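Local coordinates for adenosine deaminase (Burkholderia ambifaria, PDB 4GXW), which binds zinc and probably deaminates a purine such as adenine or adenosine, as a member of the adenosine and AMP deaminase family of metal-dependent hydrolases, at residues G40-D45 / R95-E100; H78-L83 / T300-L305. All blocks are in the same frame, centred on the assembly; numbering follows the deposited sequence.

Contact 1 of 2, residues G40-D45 / R95-E100; sequences GAVRHD and RRIAYE
The R43 guanidinium lies flat against the side chain of E100. One of its faces carries E100 CB, 3.4 Å above the plane and over its centre. The E100 carboxylate is stacked almost parallel to it, with the two planes 6° apart. The ion pair from R43 NH1 to E100 OE1 is long, 3.8 Å, and of charge alone, as the oxygen lies well out of the guanidinium plane. R43 NH2 makes a weak, bent bond to E100 O at 3.2 Å. R43 has stronger partners outside, NE pairing with D104 and NH2 with E103. The second guanidinium, that of R96, meets E100 at its edge. R96 NE bonds to E100 OE2 at 2.9 Å, in its own plane but well above that of the carboxylate. E100 OE1 also bonds to T46. Deeper in, V42 CG2 rests on I97 CG2 at 3.9 Å. Two waters bridge the segments: one donates to A41 O and I97 O, the other accepts from R43 N and donates to E100 OE1. R43 is the N-cap residue of helix 44-54, so the start of that helix is tied to helix 91-106 mainly by charge and water. The flanking arginines probably favour an ionised E100.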
ATOM      1  N   GLY A  40      -9.020   0.046  -3.461  1.00 10.25           N
ATOM      2  CA  GLY A  40      -8.974  -1.213  -2.726  1.00 13.21           C
ATOM      3  C   GLY A  40      -9.288  -1.068  -1.242  1.00 11.21           C
ATOM      4  O   GLY A  40      -9.113  -2.013  -0.457  1.00 12.00           O
ATOM      5  N   ALA A  41      -9.738   0.126  -0.858  1.00  9.92           N
ATOM      6  CA  ALA A  41     -10.054   0.452   0.531  1.00  9.89           C
ATOM      7  C   ALA A  41     -11.500   0.912   0.689  1.00  9.96           C
ATOM      8  O   ALA A  41     -11.844   1.527   1.690  1.00 10.80           O
ATOM      9  CB  ALA A  41      -9.104   1.519   1.063  1.00 11.32           C
ATOM     10  N   VAL A  42     -12.344   0.632  -0.298  1.00 10.18           N
ATOM     11  CA  VAL A  42     -13.751   0.993  -0.189  1.00 10.71           C
ATOM     12  C   VAL A  42     -14.478   0.026   0.743  1.00 11.76           C
ATOM     13  O   VAL A  42     -14.397  -1.194   0.567  1.00 13.77           O
ATOM     14  CB  VAL A  42     -14.422   1.016  -1.584  1.00 10.83           C
ATOM     15  CG1 VAL A  42     -15.889   1.372  -1.466  1.00 11.42           C
ATOM     16  CG2 VAL A  42     -13.698   2.006  -2.499  1.00 11.46           C
ATOM     17  N   ARG A  43     -15.186   0.566   1.732  1.00 12.41           N
ATOM     18  CA  ARG A  43     -15.940  -0.275   2.661  1.00 13.24           C
ATOM     19  C   ARG A  43     -17.067  -0.988   1.922  1.00 13.39           C
ATOM     20  O   ARG A  43     -17.697  -0.404   1.035  1.00 13.44           O
ATOM     21  CB  ARG A  43     -16.528   0.569   3.790  1.00 14.45           C
ATOM     22  CG  ARG A  43     -15.500   1.280   4.657  1.00 13.43           C
ATOM     23  CD  ARG A  43     -16.198   2.174   5.665  1.00 13.70           C
ATOM     24  NE  ARG A  43     -15.268   3.056   6.359  1.00 10.31           N
ATOM     25  CZ  ARG A  43     -15.630   4.141   7.025  1.00 11.81           C
ATOM     26  NH1 ARG A  43     -16.913   4.483   7.113  1.00 15.67           N
ATOM     27  NH2 ARG A  43     -14.711   4.894   7.604  1.00 14.23           N
ATOM     28  N   HIS A  44     -17.327  -2.238   2.296  1.00 19.79           N
ATOM     29  CA  HIS A  44     -18.383  -3.015   1.653  1.00 20.86           C
ATOM     30  C   HIS A  44     -19.698  -2.245   1.570  1.00 20.69           C
ATOM     31  O   HIS A  44     -20.330  -2.197   0.514  1.00 20.93           O
ATOM     32  CB  HIS A  44     -18.593  -4.339   2.390  1.00 22.20           C
ATOM     33  CG  HIS A  44     -19.743  -5.143   1.870  1.00 26.80           C
ATOM     34  ND1 HIS A  44     -21.039  -4.951   2.300  1.00 27.81           N
ATOM     35  CD2 HIS A  44     -19.796  -6.135   0.952  1.00 28.81           C
ATOM     36  CE1 HIS A  44     -21.838  -5.795   1.672  1.00 25.07           C
ATOM     37  NE2 HIS A  44     -21.110  -6.523   0.846  1.00 30.11           N
ATOM     38  N   ASP A  45     -20.101  -1.614   2.667  1.00 20.34           N
ATOM     39  CA  ASP A  45     -21.388  -0.926   2.676  1.00 20.32           C
ATOM     40  C   ASP A  45     -21.391   0.375   1.856  1.00 19.24           C
ATOM     41  O   ASP A  45     -22.435   0.812   1.362  1.00 19.37           O
ATOM     42  CB  ASP A  45     -21.868  -0.698   4.110  1.00 23.10           C
ATOM     43  CG  ASP A  45     -22.182  -1.999   4.832  1.00 30.08           C
ATOM     44  OD1 ASP A  45     -22.176  -3.075   4.190  1.00 30.39           O
ATOM     45  OD2 ASP A  45     -22.444  -1.950   6.051  1.00 38.50           O
ATOM     46  N   ARG A  95     -14.148  11.911  -2.804  1.00 10.31           N
ATOM     47  CA  ARG A  95     -13.982  12.543  -1.501  1.00  9.31           C
ATOM     48  C   ARG A  95     -14.375  11.550  -0.411  1.00  9.84           C
ATOM     49  O   ARG A  95     -13.628  11.332   0.559  1.00  9.88           O
ATOM     50  CB  ARG A  95     -14.863  13.792  -1.363  1.00  9.78           C
ATOM     51  CG  ARG A  95     -14.722  14.467   0.006  1.00 11.75           C
ATOM     52  CD  ARG A  95     -15.952  15.262   0.442  1.00 13.08           C
ATOM     53  NE  ARG A  95     -17.182  14.489   0.305  1.00 13.85           N
ATOM     54  CZ  ARG A  95     -17.628  13.593   1.183  1.00 13.17           C
ATOM     55  NH1 ARG A  95     -16.970  13.342   2.310  1.00 15.32           N
ATOM     56  NH2 ARG A  95     -18.762  12.949   0.937  1.00 14.74           N
ATOM     57  N   ARG A  96     -15.554  10.954  -0.562  1.00  9.52           N
ATOM     58  CA  ARG A  96     -16.054  10.015   0.443  1.00 10.04           C
ATOM     59  C   ARG A  96     -15.104   8.843   0.694  1.00  9.30           C
ATOM     60  O   ARG A  96     -14.797   8.513   1.849  1.00  9.73           O
ATOM     61  CB  ARG A  96     -17.451   9.500   0.073  1.00 11.10           C
ATOM     62  CG  ARG A  96     -18.024   8.556   1.113  1.00 12.28           C
ATOM     63  CD  ARG A  96     -19.430   8.130   0.756  1.00 13.34           C
ATOM     64  NE  ARG A  96     -19.945   7.169   1.724  1.00 15.21           N
ATOM     65  CZ  ARG A  96     -21.182   6.688   1.721  1.00 19.44           C
ATOM     66  NH1 ARG A  96     -22.046   7.080   0.801  1.00 19.04           N
ATOM     67  NH2 ARG A  96     -21.549   5.816   2.645  1.00 21.51           N
ATOM     68  N   ILE A  97     -14.643   8.196  -0.370  1.00  9.55           N
ATOM     69  CA  ILE A  97     -13.818   7.014  -0.154  1.00  9.80           C
ATOM     70  C   ILE A  97     -12.431   7.371   0.387  1.00 10.18           C
ATOM     71  O   ILE A  97     -11.859   6.596   1.159  1.00 10.07           O
ATOM     72  CB  ILE A  97     -13.771   6.042  -1.366  1.00  8.81           C
ATOM     73  CG1 ILE A  97     -13.162   6.694  -2.606  1.00 10.24           C
ATOM     74  CG2 ILE A  97     -15.174   5.507  -1.655  1.00 10.70           C
ATOM     75  CD1 ILE A  97     -12.924   5.698  -3.718  1.00 10.23           C
ATOM     76  N   ALA A  98     -11.912   8.547   0.034  1.00  8.72           N
ATOM     77  CA  ALA A  98     -10.648   9.006   0.615  1.00  9.06           C
ATOM     78  C   ALA A  98     -10.812   9.253   2.117  1.00  9.69           C
ATOM     79  O   ALA A  98      -9.989   8.818   2.925  1.00 10.40           O
ATOM     80  CB  ALA A  98     -10.138  10.256  -0.099  1.00 10.70           C
ATOM     81  N   TYR A  99     -11.891   9.935   2.485  1.00  9.24           N
ATOM     82  CA  TYR A  99     -12.158  10.265   3.878  1.00  9.25           C
ATOM     83  C   TYR A  99     -12.356   8.990   4.693  1.00 10.19           C
ATOM     84  O   TYR A  99     -11.814   8.866   5.799  1.00 10.04           O
ATOM     85  CB  TYR A  99     -13.392  11.162   3.963  1.00 11.49           C
ATOM     86  CG  TYR A  99     -13.812  11.563   5.358  1.00 10.83           C
ATOM     87  CD1 TYR A  99     -13.180  12.602   6.026  1.00 11.84           C
ATOM     88  CD2 TYR A  99     -14.865  10.913   5.997  1.00 13.60           C
ATOM     89  CE1 TYR A  99     -13.585  12.981   7.292  1.00 13.16           C
ATOM     90  CE2 TYR A  99     -15.275  11.290   7.271  1.00 15.93           C
ATOM     91  CZ  TYR A  99     -14.629  12.323   7.912  1.00 14.81           C
ATOM     92  OH  TYR A  99     -15.030  12.702   9.181  1.00 16.00           O
ATOM     93  N   GLU A 100     -13.113   8.037   4.150  1.00  9.73           N
ATOM     94  CA  GLU A 100     -13.392   6.799   4.883  1.00 10.88           C
ATOM     95  C   GLU A 100     -12.160   5.908   5.025  1.00 10.11           C
ATOM     96  O   GLU A 100     -11.971   5.276   6.063  1.00 10.28           O
ATOM     97  CB  GLU A 100     -14.569   6.037   4.256  1.00  9.80           C
ATOM     98  CG  GLU A 100     -15.876   6.801   4.394  1.00 11.83           C
ATOM     99  CD  GLU A 100     -17.096   6.069   3.878  1.00 12.11           C
ATOM    100  OE1 GLU A 100     -16.964   4.951   3.333  1.00 14.90           O
ATOM    101  OE2 GLU A 100     -18.214   6.625   4.025  1.00 13.75           O
TER
HETATM  102  O   HOH W   1     -12.841   4.112   1.331  1.00 12.04           O
HETATM  103  O   HOH W   2     -15.479   3.387   1.664  1.00 13.15           O

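Contact 2 of 2, residues H78-L83 / T300-L305; sequences HVLRAL and TDDPTL. With ZN (zinc ion), chain C.
L305 and V79 reach toward each other tip to tip. L305 CD1 lies 3.8 Å from V79 CG1, the branch of V79 that does the touching, and L305 CD2 also meets that methyl. The L305 side chain has CG anti to the carbonyl carbon (chi1 -60°) and an extended second torsion. Together these carry its CD1 methyl toward helix 77-87 and onto V79. L80 crosses L305 at a slant, its CD1 4.0 Å from L305 CD1. Its CB does not point straight across, but the second torsion of 65° brings CD1 round. The same L80 methyl is 4.2 Å from D302 OD1, a loose contact with a carboxylate oxygen. D302 itself packs on H37, a zinc ligand.

D301, the residue before it, binds the zinc. It is the middle residue of a classic gamma turn, closed by the bond from D302 N to T300 O at 2.8 Å, which explains its positive phi (70°). D301 OD1 binds zinc at 2.2 Å. D301 OD2 accepts a bond of 2.6 Å from the zinc-bound water, which is itself 2.0 Å from the metal. H35, H37 and H216 complete the site.

The methyl contact thus joins the segment carrying D301 to helix 77-87. Segment 300-305 follows strand 295-298, as expected at the C-terminal end of a barrel strand in this TIM-barrel family. F66 and Y67 of helix 62-67 touch V79 and L305 respectively, and F47 of helix 44-54 also packs on V79.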
ATOM      1  N   HIS A  78     -10.002  -6.436 -11.002  1.00 16.77           N
ATOM      2  CA  HIS A  78     -11.323  -6.336 -11.626  1.00 18.61           C
ATOM      3  C   HIS A  78     -12.320  -5.543 -10.778  1.00 15.46           C
ATOM      4  O   HIS A  78     -13.239  -4.922 -11.316  1.00 14.04           O
ATOM      5  CB  HIS A  78     -11.886  -7.717 -11.961  1.00 21.38           C
ATOM      6  CG  HIS A  78     -12.152  -8.572 -10.762  1.00 20.76           C
ATOM      7  ND1 HIS A  78     -13.424  -8.931 -10.371  1.00 31.71           N
ATOM      8  CD2 HIS A  78     -11.310  -9.133  -9.864  1.00 26.91           C
ATOM      9  CE1 HIS A  78     -13.352  -9.683  -9.287  1.00 30.66           C
ATOM     10  NE2 HIS A  78     -12.080  -9.818  -8.957  1.00 28.27           N
ATOM     11  N   VAL A  79     -12.136  -5.552  -9.459  1.00 14.70           N
ATOM     12  CA  VAL A  79     -13.011  -4.778  -8.588  1.00 13.46           C
ATOM     13  C   VAL A  79     -12.710  -3.293  -8.762  1.00  9.85           C
ATOM     14  O   VAL A  79     -13.632  -2.475  -8.840  1.00 10.71           O
ATOM     15  CB  VAL A  79     -12.842  -5.170  -7.104  1.00 12.11           C
ATOM     16  CG1 VAL A  79     -13.775  -4.342  -6.224  1.00 12.49           C
ATOM     17  CG2 VAL A  79     -13.102  -6.661  -6.918  1.00 18.25           C
ATOM     18  N   LEU A  80     -11.421  -2.958  -8.835  1.00 11.65           N
ATOM     19  CA  LEU A  80     -11.008  -1.588  -9.096  1.00 10.97           C
ATOM     20  C   LEU A  80     -11.581  -1.115 -10.425  1.00  9.90           C
ATOM     21  O   LEU A  80     -12.074   0.012 -10.533  1.00 10.51           O
ATOM     22  CB  LEU A  80      -9.484  -1.459  -9.104  1.00 13.77           C
ATOM     23  CG  LEU A  80      -8.832  -1.215  -7.741  1.00 16.58           C
ATOM     24  CD1 LEU A  80      -9.014  -2.398  -6.794  1.00 20.09           C
ATOM     25  CD2 LEU A  80      -7.355  -0.879  -7.917  1.00 22.57           C
ATOM     26  N   ARG A  81     -11.549  -1.995 -11.429  1.00 10.40           N
ATOM     27  CA  ARG A  81     -12.072  -1.673 -12.754  1.00 10.96           C
ATOM     28  C   ARG A  81     -13.578  -1.407 -12.709  1.00  9.58           C
ATOM     29  O   ARG A  81     -14.072  -0.488 -13.363  1.00 10.59           O
ATOM     30  CB  ARG A  81     -11.762  -2.797 -13.748  1.00 11.14           C
ATOM     31  CG  ARG A  81     -10.284  -3.040 -14.039  1.00 13.14           C
ATOM     32  CD  ARG A  81      -9.632  -1.845 -14.722  1.00 13.57           C
ATOM     33  NE  ARG A  81      -8.265  -2.150 -15.148  1.00 13.52           N
ATOM     34  CZ  ARG A  81      -7.377  -1.226 -15.512  1.00 12.28           C
ATOM     35  NH1 ARG A  81      -7.718   0.057 -15.495  1.00 14.30           N
ATOM     36  NH2 ARG A  81      -6.148  -1.585 -15.873  1.00 12.43           N
ATOM     37  N   ALA A  82     -14.301  -2.218 -11.939  1.00 10.67           N
ATOM     38  CA  ALA A  82     -15.745  -2.031 -11.781  1.00 10.08           C
ATOM     39  C   ALA A  82     -16.080  -0.708 -11.081  1.00  9.70           C
ATOM     40  O   ALA A  82     -17.057  -0.044 -11.430  1.00  9.76           O
ATOM     41  CB  ALA A  82     -16.363  -3.204 -11.021  1.00 12.02           C
ATOM     42  N   LEU A  83     -15.265  -0.328 -10.093  1.00  9.46           N
ATOM     43  CA  LEU A  83     -15.442   0.958  -9.416  1.00  9.25           C
ATOM     44  C   LEU A  83     -15.338   2.116 -10.416  1.00  9.04           C
ATOM     45  O   LEU A  83     -16.215   2.986 -10.458  1.00  9.86           O
ATOM     46  CB  LEU A  83     -14.448   1.107  -8.251  1.00  9.80           C
ATOM     47  CG  LEU A  83     -14.885   0.424  -6.950  1.00  9.95           C
ATOM     48  CD1 LEU A  83     -13.694   0.100  -6.077  1.00 12.40           C
ATOM     49  CD2 LEU A  83     -15.841   1.334  -6.220  1.00 12.23           C
ATOM     50  N   THR A 300      -1.030  -2.739   3.734  1.00  9.09           N
ATOM     51  CA  THR A 300      -2.257  -3.483   3.436  1.00  9.14           C
ATOM     52  C   THR A 300      -2.572  -3.657   1.946  1.00 10.01           C
ATOM     53  O   THR A 300      -3.231  -4.634   1.579  1.00  9.32           O
ATOM     54  CB  THR A 300      -3.507  -2.885   4.149  1.00 10.04           C
ATOM     55  OG1 THR A 300      -3.735  -1.543   3.699  1.00 10.00           O
ATOM     56  CG2 THR A 300      -3.347  -2.902   5.675  1.00 10.35           C
ATOM     57  N   ASP A 301      -2.137  -2.709   1.106  1.00  9.65           N
ATOM     58  CA  ASP A 301      -2.368  -2.718  -0.365  1.00  9.59           C
ATOM     59  C   ASP A 301      -3.835  -2.466  -0.733  1.00 11.18           C
ATOM     60  O   ASP A 301      -4.171  -1.409  -1.272  1.00 12.63           O
ATOM     61  CB  ASP A 301      -1.834  -4.017  -1.005  1.00 10.49           C
ATOM     62  CG  ASP A 301      -1.426  -3.880  -2.497  1.00 14.96           C
ATOM     63  OD1 ASP A 301      -1.419  -2.794  -3.134  1.00 13.69           O
ATOM     64  OD2 ASP A 301      -1.050  -4.934  -3.054  1.00 17.96           O
ATOM     65  N   ASP A 302      -4.703  -3.432  -0.439  1.00 10.81           N
ATOM     66  CA  ASP A 302      -6.142  -3.312  -0.705  1.00 11.70           C
ATOM     67  C   ASP A 302      -6.871  -3.787   0.544  1.00 11.41           C
ATOM     68  O   ASP A 302      -7.392  -4.912   0.570  1.00 13.86           O
ATOM     69  CB  ASP A 302      -6.557  -4.158  -1.921  1.00 13.54           C
ATOM     70  CG  ASP A 302      -5.766  -3.826  -3.161  1.00 15.45           C
ATOM     71  OD1 ASP A 302      -6.044  -2.786  -3.793  1.00 15.35           O
ATOM     72  OD2 ASP A 302      -4.860  -4.612  -3.528  1.00 20.66           O
ATOM     73  N   PRO A 303      -6.902  -2.952   1.595  1.00 10.14           N
ATOM     74  CA  PRO A 303      -7.312  -3.433   2.920  1.00 10.84           C
ATOM     75  C   PRO A 303      -8.712  -4.037   2.970  1.00 11.73           C
ATOM     76  O   PRO A 303      -8.902  -5.053   3.633  1.00 14.45           O
ATOM     77  CB  PRO A 303      -7.208  -2.181   3.809  1.00 10.87           C
ATOM     78  CG  PRO A 303      -7.205  -1.033   2.841  1.00 11.79           C
ATOM     79  CD  PRO A 303      -6.488  -1.539   1.640  1.00 10.38           C
ATOM     80  N   THR A 304      -9.684  -3.449   2.287  1.00 10.98           N
ATOM     81  CA  THR A 304     -11.039  -3.982   2.412  1.00 12.44           C
ATOM     82  C   THR A 304     -11.274  -5.197   1.521  1.00 13.48           C
ATOM     83  O   THR A 304     -12.137  -6.023   1.815  1.00 19.63           O
ATOM     84  CB  THR A 304     -12.109  -2.923   2.143  1.00 13.95           C
ATOM     85  OG1 THR A 304     -11.918  -2.398   0.825  1.00 12.86           O
ATOM     86  CG2 THR A 304     -12.030  -1.811   3.178  1.00 14.11           C
ATOM     87  N   LEU A 305     -10.509  -5.309   0.440  1.00 11.94           N
ATOM     88  CA  LEU A 305     -10.646  -6.442  -0.476  1.00 13.17           C
ATOM     89  C   LEU A 305      -9.779  -7.629  -0.049  1.00 15.02           C
ATOM     90  O   LEU A 305     -10.151  -8.782  -0.265  1.00 16.73           O
ATOM     91  CB  LEU A 305     -10.298  -6.020  -1.902  1.00 16.14           C
ATOM     92  CG  LEU A 305     -11.179  -4.909  -2.476  1.00 12.29           C
ATOM     93  CD1 LEU A 305     -10.754  -4.543  -3.885  1.00 14.24           C
ATOM     94  CD2 LEU A 305     -12.645  -5.299  -2.455  1.00 18.03           C
TER
HETATM   95 ZN    ZN C 401      -0.268  -2.252  -4.889  0.72 10.58          ZN
HETATM   96  O   HOH W   3      -0.094  -4.152  -5.378  1.00 13.73           O

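How the contacts relate
Contact 2 is the more deeply placed of the two: all four of its touching residues are buried. Contact 1 is only partly buried, with V42 and I97 buried and R43 and E100 partly exposed. Its chemistry is charge and water; that of contact 2 is methyl packing beside a metal site. Helices 77-87 and 91-106 are consecutive in the chain, and each supplies one segment. The other two segments meet directly, about 10 Å separating the contact centres. T304 OG1 is within probable hydrogen-bonding distance of V42 O (2.8 Å) and of G40 O (3.1 Å). F47 of helix 44-54 packs on both V42 and V79, and so belongs to both surroundings.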